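Local coordinates for Glyoxalase/Bleomycin resistance protein (Bacillus cereus ATCC 14579, PDB 1XQA) that is of unknown function but binds a magnesium ion and is probably a glyoxalase-like member of the glyoxalase/bleomycin resistance/dioxygenase superfamily, at residues F62-Q68 with F107-C113; G34-A38 with T49-G53; V74-N78 with A96-Y100; N8-A12 with G53-Y58. Residue numbers count along the deposited sequence, not the author numbering.

Interaction 1 (F62-Q68 with F107-C113); sequences FHVGFPQ and FTIEVMC. With MG (magnesium ion), chain C.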
# COMPACT_ATOMS: atom_id res chain seq x y z
N PHE A 62 8.37 -8.65 22.00
CA PHE A 62 8.95 -8.67 20.65
C PHE A 62 8.28 -7.62 19.76
O PHE A 62 7.05 -7.49 19.78
CB PHE A 62 8.86 -10.06 19.99
CG PHE A 62 9.26 -10.06 18.53
CD1 PHE A 62 10.60 -10.10 18.16
CD2 PHE A 62 8.28 -9.99 17.52
CE1 PHE A 62 10.98 -10.08 16.82
CE2 PHE A 62 8.65 -9.97 16.16
CZ PHE A 62 9.99 -10.02 15.81
N HIS A 63 9.06 -6.87 19.00
CA HIS A 63 8.49 -5.99 17.98
C HIS A 63 9.48 -5.64 16.87
O HIS A 63 10.70 -5.79 17.04
CB HIS A 63 7.84 -4.72 18.57
CG HIS A 63 8.71 -3.94 19.51
ND1 HIS A 63 8.67 -4.12 20.87
CD2 HIS A 63 9.61 -2.96 19.28
CE1 HIS A 63 9.52 -3.29 21.45
NE2 HIS A 63 10.11 -2.57 20.51
N VAL A 64 8.92 -5.20 15.75
CA VAL A 64 9.68 -4.72 14.61
C VAL A 64 9.46 -3.22 14.46
O VAL A 64 8.31 -2.77 14.43
CB VAL A 64 9.22 -5.42 13.31
CG1 VAL A 64 10.08 -4.98 12.13
CG2 VAL A 64 9.31 -6.93 13.47
N GLY A 65 10.54 -2.45 14.35
CA GLY A 65 10.43 -1.00 14.38
C GLY A 65 10.68 -0.30 13.05
O GLY A 65 11.64 -0.61 12.34
N PHE A 66 9.81 0.67 12.75
CA PHE A 66 9.85 1.47 11.52
C PHE A 66 10.03 2.94 11.87
O PHE A 66 9.03 3.65 12.07
CB PHE A 66 8.54 1.33 10.74
CG PHE A 66 8.35 -0.02 10.13
CD1 PHE A 66 8.59 -0.21 8.78
CD2 PHE A 66 7.91 -1.08 10.90
CE1 PHE A 66 8.39 -1.44 8.20
CE2 PHE A 66 7.72 -2.33 10.34
CZ PHE A 66 7.96 -2.50 8.97
N PRO A 67 11.28 3.42 11.97
CA PRO A 67 11.53 4.81 12.33
C PRO A 67 11.03 5.78 11.27
O PRO A 67 11.02 5.46 10.09
CB PRO A 67 13.06 4.89 12.43
CG PRO A 67 13.55 3.76 11.63
CD PRO A 67 12.54 2.67 11.79
N GLN A 68 10.62 6.97 11.72
CA GLN A 68 10.08 7.98 10.83
C GLN A 68 10.96 9.22 10.83
O GLN A 68 11.73 9.44 11.75
CB GLN A 68 8.65 8.36 11.24
CG GLN A 68 7.68 7.18 11.25
CD GLN A 68 7.55 6.52 9.90
OE1 GLN A 68 7.36 7.18 8.88
NE2 GLN A 68 7.64 5.20 9.88
N PHE A 107 2.03 -10.18 14.93
CA PHE A 107 3.23 -9.59 15.53
C PHE A 107 3.01 -8.10 15.75
O PHE A 107 2.13 -7.49 15.12
CB PHE A 107 4.46 -9.83 14.65
CG PHE A 107 4.38 -9.15 13.32
CD1 PHE A 107 5.04 -7.95 13.10
CD2 PHE A 107 3.63 -9.70 12.28
CE1 PHE A 107 4.96 -7.31 11.87
CE2 PHE A 107 3.53 -9.07 11.06
CZ PHE A 107 4.21 -7.86 10.85
N THR A 108 3.82 -7.51 16.62
CA THR A 108 3.69 -6.11 17.00
C THR A 108 4.70 -5.29 16.22
O THR A 108 5.86 -5.71 16.06
CB THR A 108 3.94 -5.94 18.50
OG1 THR A 108 2.95 -6.72 19.19
CG2 THR A 108 3.86 -4.47 18.94
N ILE A 109 4.26 -4.12 15.75
CA ILE A 109 5.10 -3.18 15.06
C ILE A 109 5.24 -1.92 15.92
O ILE A 109 4.28 -1.46 16.54
CB ILE A 109 4.50 -2.81 13.67
CG1 ILE A 109 4.74 -3.95 12.68
CG2 ILE A 109 5.10 -1.49 13.15
CD1 ILE A 109 4.02 -3.78 11.33
N GLU A 110 6.45 -1.39 15.96
CA GLU A 110 6.70 -0.10 16.61
C GLU A 110 6.89 1.00 15.56
O GLU A 110 7.57 0.80 14.55
CB GLU A 110 7.98 -0.25 17.44
CG GLU A 110 8.49 1.01 18.06
CD GLU A 110 9.94 0.88 18.49
OE1 GLU A 110 10.64 0.00 17.93
OE2 GLU A 110 10.38 1.64 19.36
N VAL A 111 6.32 2.17 15.82
CA VAL A 111 6.45 3.30 14.92
C VAL A 111 6.97 4.44 15.77
O VAL A 111 6.39 4.73 16.80
CB VAL A 111 5.09 3.68 14.26
CG1 VAL A 111 5.26 4.87 13.29
CG2 VAL A 111 4.46 2.45 13.55
N MSE A 112 8.09 5.05 15.37
CA MSE A 112 8.73 6.04 16.22
C MSE A 112 9.55 7.07 15.47
O MSE A 112 9.91 6.88 14.31
CB MSE A 112 9.62 5.35 17.28
CG MSE A 112 10.90 4.76 16.73
SE MSE A 112 10.67 3.20 15.58
CE MSE A 112 12.49 2.49 15.74
N CYS A 113 9.83 8.17 16.16
CA CYS A 113 10.81 9.16 15.73
C CYS A 113 11.64 9.61 16.93
O CYS A 113 11.09 9.90 18.00
CB CYS A 113 10.11 10.36 15.09
SG CYS A 113 11.26 11.64 14.55
OXT CYS A 113 12.87 9.69 16.88
MG MG C . 11.64 -0.97 20.44
O HOH W 1 5.14 -9.40 18.51
O HOH W 2 10.32 0.03 21.75
O HOH W 3 12.97 -1.93 22.27
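Strands 64-67 and 107-112 run parallel, their short axes 4.5 Å apart at 24°. Four backbone hydrogen bonds join the segments. V64 N donates to T108 O (3.1 Å), and V64 O accepts from E110 N (2.8 Å). F66 N then donates to E110 O (2.9 Å), and Q68 N to M112 O (2.7 Å). F66 O is taken by Q68 NE2 (3.0 Å) within its own segment. At the other end, water 1 bridges F62 O and T108 N, 3.0 Å from each. The hydroxyl of T108 is satisfied by E102. V64, F66, I109 and V111 share one face of the sheet, where F66 CD2 meets I109 CG2 at 3.6 Å; helix 14-25 packs there. E110 and selenomethionine M112 lie on the other face. A side chain at G65 would clash with E110 OE1. H63 NE2 binds the magnesium ion at 2.2 Å, with water 2 at 2.1 Å and water 3 at 2.5 Å. E110 OE1 is 2.9 Å from MG, and E110 OE2 accepts a weak hydrogen bond from water 2 (2.9 Å). The paired strands thus bring an imidazole and a carboxylate together at one cation, as in metal-binding relatives of this superfamily.

Interaction 2 (G34-A38 with T49-G53); sequences GNAFA and TLMKG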
# COMPACT_ATOMS: atom_id res chain seq x y z
N GLY A 34 2.97 -19.28 -3.53
CA GLY A 34 1.56 -19.43 -3.17
C GLY A 34 1.16 -18.46 -2.08
O GLY A 34 1.47 -17.26 -2.16
N ASN A 35 0.49 -18.97 -1.05
CA ASN A 35 0.08 -18.16 0.09
C ASN A 35 1.00 -18.41 1.30
O ASN A 35 0.76 -17.90 2.40
CB ASN A 35 -1.38 -18.45 0.46
CG ASN A 35 -1.57 -19.82 1.09
OD1 ASN A 35 -1.99 -19.94 2.25
ND2 ASN A 35 -1.25 -20.87 0.33
N ALA A 36 2.03 -19.21 1.08
CA ALA A 36 2.88 -19.65 2.18
C ALA A 36 4.03 -18.69 2.48
O ALA A 36 4.59 -18.73 3.58
CB ALA A 36 3.42 -21.04 1.88
N PHE A 37 4.36 -17.83 1.53
CA PHE A 37 5.63 -17.12 1.59
C PHE A 37 5.61 -15.86 0.72
O PHE A 37 5.11 -15.91 -0.41
CB PHE A 37 6.71 -18.09 1.13
CG PHE A 37 8.10 -17.56 1.23
CD1 PHE A 37 8.74 -17.49 2.47
CD2 PHE A 37 8.79 -17.19 0.09
CE1 PHE A 37 10.06 -17.03 2.56
CE2 PHE A 37 10.10 -16.72 0.17
CZ PHE A 37 10.74 -16.65 1.41
N ALA A 38 6.14 -14.75 1.24
CA ALA A 38 6.25 -13.50 0.48
C ALA A 38 7.55 -12.83 0.85
O ALA A 38 7.92 -12.81 2.02
CB ALA A 38 5.07 -12.54 0.77
N THR A 49 11.11 -11.48 4.96
CA THR A 49 10.29 -12.53 4.40
C THR A 49 9.19 -12.93 5.38
O THR A 49 9.41 -13.03 6.59
CB THR A 49 11.13 -13.75 3.96
OG1 THR A 49 11.99 -14.13 5.04
CG2 THR A 49 12.00 -13.40 2.80
N LEU A 50 7.99 -13.11 4.85
CA LEU A 50 6.85 -13.49 5.66
C LEU A 50 6.58 -14.94 5.35
O LEU A 50 6.48 -15.29 4.18
CB LEU A 50 5.63 -12.64 5.30
CG LEU A 50 5.73 -11.11 5.38
CD1 LEU A 50 4.54 -10.51 4.64
CD2 LEU A 50 5.76 -10.63 6.84
N MSE A 51 6.47 -15.78 6.37
CA MSE A 51 6.34 -17.20 6.16
C MSE A 51 5.17 -17.72 7.00
O MSE A 51 5.13 -17.51 8.21
CB MSE A 51 7.64 -17.92 6.53
CG MSE A 51 7.58 -19.41 6.37
SE MSE A 51 9.34 -20.26 6.53
CE MSE A 51 10.30 -19.32 5.16
N LYS A 52 4.23 -18.39 6.35
CA LYS A 52 3.09 -18.97 7.07
C LYS A 52 3.60 -19.98 8.08
O LYS A 52 4.47 -20.80 7.78
CB LYS A 52 2.12 -19.68 6.12
CG LYS A 52 0.72 -19.84 6.70
CD LYS A 52 -0.09 -20.84 5.87
CE LYS A 52 -1.56 -20.84 6.27
NZ LYS A 52 -2.29 -22.01 5.68
N GLY A 53 3.04 -19.90 9.28
CA GLY A 53 3.31 -20.89 10.31
C GLY A 53 2.05 -21.28 11.04
O GLY A 53 1.01 -20.62 10.91
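N35, at the solvent-exposed end, brings its OD1 only to 4.0 Å of K52 NZ. A36 begins the backbone pairing. Its O accepts K52 N at 2.8 Å and also lies 3.5 Å from M51 CA in a CA-H...O contact. A36 and F37 together form a classic beta bulge against strand 28-33, so the chain enters strand 37-41 with an extra residue on that side. F37 pairs with M51 as an antiparallel non-hydrogen-bonded pair, CA to CA 4.6 Å. The contact belongs to the beta hairpin of strands 37-41 and 47-52, which forms the middle of the four-stranded sheet in the N-terminal half of the chain. F37 and selenomethionine M51 point to the same face. The ring reaches along the partner strand: F37 CE1 is 3.5 Å from M51 CE and 3.7 Å from T49 CB, while T49 OG1 is held by N8 of strand 6-11. F37 CA lies 3.3 Å from L50 O. A38 closes a hydrogen-bonded pair with L50. A38 N donates to L50 O (3.0 Å), and L50 N to A38 O (2.8 Å). Both side chains point to the opposite face, where A38 touches V14 and L50 packs on A17 and L21 of helix 14-25.

Interaction 3 (V74-N78 with A96-Y100); sequences VDKIN and AYTFY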
# COMPACT_ATOMS: atom_id res chain seq x y z
N VAL A 74 4.88 10.23 12.37
CA VAL A 74 4.41 9.27 13.35
C VAL A 74 2.92 9.48 13.59
O VAL A 74 2.14 8.52 13.59
CB VAL A 74 5.21 9.32 14.70
CG1 VAL A 74 4.64 8.33 15.73
CG2 VAL A 74 6.70 9.02 14.43
N ASP A 75 2.53 10.74 13.80
CA ASP A 75 1.13 11.11 14.03
C ASP A 75 0.23 10.67 12.87
O ASP A 75 -0.88 10.19 13.09
CB ASP A 75 1.00 12.63 14.23
CG ASP A 75 1.41 13.09 15.62
OD1 ASP A 75 1.51 12.24 16.52
OD2 ASP A 75 1.61 14.32 15.81
N LYS A 76 0.72 10.87 11.64
CA LYS A 76 -0.05 10.56 10.45
C LYS A 76 -0.36 9.06 10.36
O LYS A 76 -1.51 8.69 10.15
CB LYS A 76 0.68 11.06 9.19
CG LYS A 76 -0.25 11.38 8.04
CD LYS A 76 0.36 12.45 7.11
CE LYS A 76 1.06 11.79 5.92
NZ LYS A 76 1.59 12.76 4.91
N ILE A 77 0.66 8.20 10.54
CA ILE A 77 0.44 6.74 10.50
C ILE A 77 -0.52 6.30 11.61
O ILE A 77 -1.41 5.46 11.39
CB ILE A 77 1.78 5.94 10.58
CG1 ILE A 77 2.70 6.28 9.40
CG2 ILE A 77 1.49 4.42 10.57
CD1 ILE A 77 4.13 5.71 9.56
N ASN A 78 -0.30 6.83 12.81
CA ASN A 78 -1.21 6.61 13.94
C ASN A 78 -2.67 6.97 13.60
O ASN A 78 -3.58 6.17 13.81
CB ASN A 78 -0.74 7.48 15.12
CG ASN A 78 -1.45 7.15 16.41
OD1 ASN A 78 -2.42 7.82 16.78
ND2 ASN A 78 -0.99 6.11 17.09
N ALA A 96 12.01 7.88 22.51
CA ALA A 96 11.55 8.36 21.23
C ALA A 96 10.04 8.61 21.29
O ALA A 96 9.37 8.18 22.23
CB ALA A 96 11.88 7.34 20.15
N TYR A 97 9.52 9.31 20.29
CA TYR A 97 8.08 9.51 20.18
C TYR A 97 7.55 8.27 19.45
O TYR A 97 7.85 8.07 18.27
CB TYR A 97 7.84 10.81 19.40
CG TYR A 97 6.41 11.26 19.25
CD1 TYR A 97 5.66 11.66 20.36
CD2 TYR A 97 5.82 11.33 17.99
CE1 TYR A 97 4.36 12.11 20.21
CE2 TYR A 97 4.52 11.79 17.84
CZ TYR A 97 3.79 12.17 18.95
OH TYR A 97 2.51 12.62 18.82
N THR A 98 6.79 7.44 20.18
CA THR A 98 6.55 6.03 19.82
C THR A 98 5.11 5.57 20.04
O THR A 98 4.47 5.93 21.02
CB THR A 98 7.42 5.09 20.70
OG1 THR A 98 8.75 5.60 20.80
CG2 THR A 98 7.46 3.68 20.13
N PHE A 99 4.61 4.73 19.13
CA PHE A 99 3.44 3.93 19.46
C PHE A 99 3.61 2.53 18.89
O PHE A 99 4.52 2.28 18.08
CB PHE A 99 2.15 4.56 18.95
CG PHE A 99 1.97 4.51 17.45
CD1 PHE A 99 1.29 3.45 16.86
CD2 PHE A 99 2.45 5.54 16.65
CE1 PHE A 99 1.10 3.40 15.49
CE2 PHE A 99 2.27 5.50 15.26
CZ PHE A 99 1.60 4.44 14.69
N TYR A 100 2.75 1.63 19.33
CA TYR A 100 2.78 0.27 18.86
C TYR A 100 1.43 -0.10 18.23
O TYR A 100 0.39 0.48 18.57
CB TYR A 100 3.10 -0.69 20.00
CG TYR A 100 4.41 -0.37 20.68
CD1 TYR A 100 5.59 -0.95 20.26
CD2 TYR A 100 4.46 0.58 21.71
CE1 TYR A 100 6.80 -0.64 20.87
CE2 TYR A 100 5.66 0.91 22.33
CZ TYR A 100 6.82 0.30 21.90
OH TYR A 100 8.02 0.61 22.51
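F99 lies with one ring face under N78. N78 CB sits 4.0 Å from the ring centroid, 28° off the normal, in a CH-pi contact, and N78 ND2 is 3.4 Å from F99 CG. That amide is hydrogen-bonded to the carbonyl of E89. V74 packs on the same ring, with V74 CG1 3.7 Å from F99 CD2. I77 meets the ring edge, its CG2 4.1 Å from F99 CZ. One turn of helix thus covers one face and part of the edge of the F99 ring. Y97 is the second aromatic on this side of the strand. Its CD2 is 3.9 Å from V74 CB, and its hydroxyl donates a short hydrogen bond to the helix, Y97 OH to D75 OD1 at 2.5 Å. T98 and Y100 point away, toward the E110 side of the sheet. K76 also points away and makes a salt bridge to D84 of the second subunit. The axes of helix 74-78 and strand 97-100 are 9.6 Å apart and run within 18° of parallel. A helix laid along one face of a mixed sheet, with the other face left to the metal site, is characteristic of the beta-alpha-beta-beta-beta module of the vicinal oxygen chelate fold.

Interaction 4 (N8-A12 with G53-Y58); sequences NLTVA and GKEVQY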
# COMPACT_ATOMS: atom_id res chain seq x y z
N ASN A 8 13.27 -13.34 8.79
CA ASN A 8 12.19 -14.23 8.39
C ASN A 8 11.17 -14.23 9.53
O ASN A 8 11.44 -14.72 10.63
CB ASN A 8 12.68 -15.65 8.12
CG ASN A 8 11.59 -16.53 7.51
OD1 ASN A 8 11.17 -17.52 8.12
ND2 ASN A 8 11.13 -16.16 6.32
N LEU A 9 10.04 -13.60 9.25
CA LEU A 9 9.00 -13.40 10.23
C LEU A 9 7.88 -14.38 9.99
O LEU A 9 7.18 -14.29 8.98
CB LEU A 9 8.47 -11.98 10.09
CG LEU A 9 7.57 -11.45 11.19
CD1 LEU A 9 8.31 -11.35 12.53
CD2 LEU A 9 7.11 -10.08 10.74
N THR A 10 7.75 -15.35 10.89
CA THR A 10 6.67 -16.32 10.82
C THR A 10 5.36 -15.59 11.14
O THR A 10 5.28 -14.82 12.12
CB THR A 10 6.88 -17.47 11.80
OG1 THR A 10 8.25 -17.92 11.74
CG2 THR A 10 5.95 -18.65 11.46
N VAL A 11 4.34 -15.81 10.30
CA VAL A 11 3.03 -15.20 10.51
C VAL A 11 1.86 -16.18 10.33
O VAL A 11 1.98 -17.25 9.70
CB VAL A 11 2.81 -13.96 9.60
CG1 VAL A 11 3.82 -12.86 9.91
CG2 VAL A 11 2.88 -14.36 8.13
N ALA A 12 0.72 -15.80 10.91
CA ALA A 12 -0.51 -16.57 10.81
C ALA A 12 -1.12 -16.48 9.42
O ALA A 12 -1.80 -17.38 8.97
CB ALA A 12 -1.52 -16.08 11.86
N GLY A 53 3.04 -19.90 9.28
CA GLY A 53 3.31 -20.89 10.31
C GLY A 53 2.05 -21.28 11.04
O GLY A 53 1.01 -20.62 10.91
N LYS A 54 2.14 -22.36 11.81
CA LYS A 54 1.02 -22.79 12.63
C LYS A 54 1.24 -22.36 14.06
O LYS A 54 2.37 -22.39 14.56
CB LYS A 54 0.82 -24.31 12.55
CG LYS A 54 0.14 -24.76 11.25
CD LYS A 54 -1.07 -23.89 10.94
CE LYS A 54 -1.28 -23.73 9.44
NZ LYS A 54 -1.55 -22.31 9.11
N GLU A 55 0.15 -21.94 14.69
CA GLU A 55 0.15 -21.55 16.09
C GLU A 55 1.24 -20.53 16.41
O GLU A 55 2.08 -20.73 17.30
CB GLU A 55 0.31 -22.78 16.94
CG GLU A 55 -0.54 -22.73 18.14
CD GLU A 55 -0.29 -23.91 18.99
OE1 GLU A 55 0.33 -23.71 20.06
OE2 GLU A 55 -0.67 -25.02 18.57
N VAL A 56 1.19 -19.44 15.68
CA VAL A 56 2.22 -18.43 15.75
C VAL A 56 2.05 -17.53 16.97
O VAL A 56 1.01 -16.89 17.14
CB VAL A 56 2.21 -17.58 14.47
CG1 VAL A 56 3.12 -16.38 14.63
CG2 VAL A 56 2.63 -18.44 13.27
N GLN A 57 3.07 -17.50 17.82
CA GLN A 57 3.08 -16.61 18.97
C GLN A 57 4.47 -16.03 19.21
O GLN A 57 5.47 -16.75 19.13
CB GLN A 57 2.54 -17.29 20.23
CG GLN A 57 1.97 -16.28 21.24
CD GLN A 57 1.33 -15.06 20.54
OE1 GLN A 57 1.95 -13.99 20.42
NE2 GLN A 57 0.09 -15.23 20.06
N TYR A 58 4.54 -14.73 19.46
CA TYR A 58 5.81 -14.08 19.79
C TYR A 58 5.88 -13.67 21.25
O TYR A 58 4.84 -13.46 21.88
CB TYR A 58 6.02 -12.85 18.88
CG TYR A 58 6.37 -13.24 17.48
CD1 TYR A 58 7.71 -13.46 17.13
CD2 TYR A 58 5.38 -13.40 16.51
CE1 TYR A 58 8.04 -13.83 15.84
CE2 TYR A 58 5.70 -13.76 15.22
CZ TYR A 58 7.03 -13.98 14.89
OH TYR A 58 7.37 -14.35 13.62
O HOH W 4 -1.99 -19.62 10.61
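Two direct hydrogen bonds hold the loop 53-58 to the end of strand 6-11. G53 N donates to V11 O at 2.9 Å, where the loop leaves strand 47-52. Y58 OH donates to T10 O at 2.6 Å, so the tyrosine ties the far end of the loop back to the strand backbone. A third link runs through water 4. It donates to A12 O (2.8 Å) and G53 O (3.2 Å) and accepts from K54 NZ (3.1 Å). Within the loop, Y58 N donates to Q57 OE1 at 2.9 Å. Apolar contacts fill the space between these bonds. T10 CG2 lies 3.6 Å from G53 CA and 3.8 Å from V56 CG2. A side chain at G53 would clash with T10 CG2, so glycine lets the loop pass this close. V56 CG2 also reaches the backbone, 3.8 Å from V11 C. L9 CD1 packs on the tyrosine, 3.8 Å from Y58 CZ. The segment 8-12 belongs to an outermost strand of the N-terminal sheet, paired with strand 47-52. The loop leads on toward strand 64-67: the Y58 ring stacks with F62, and F107 of strand 107-112 packs against L9, V11 and Y58.

In the fold
The chain repeats one pattern, a strand, a helix and three strands, as expected for a vicinal oxygen chelate protein. Interactions 2 and 4 belong to the first module, 10 Å apart between centres. They share G53 and the sheet with strands 6-11 and 47-52, and the segments of interaction 2 lie in sequence between those of interaction 4. Interactions 1 and 3 belong to the second module, 9 Å apart, and meet through neighbouring strands 107-112 and 97-103. Interactions 2 and 3 are 27 Å apart, on opposite sides of the chain's centre. Interaction 4 touches interaction 1 through F62 and F107, so the linker joins the modules beside the strands that carry the magnesium site.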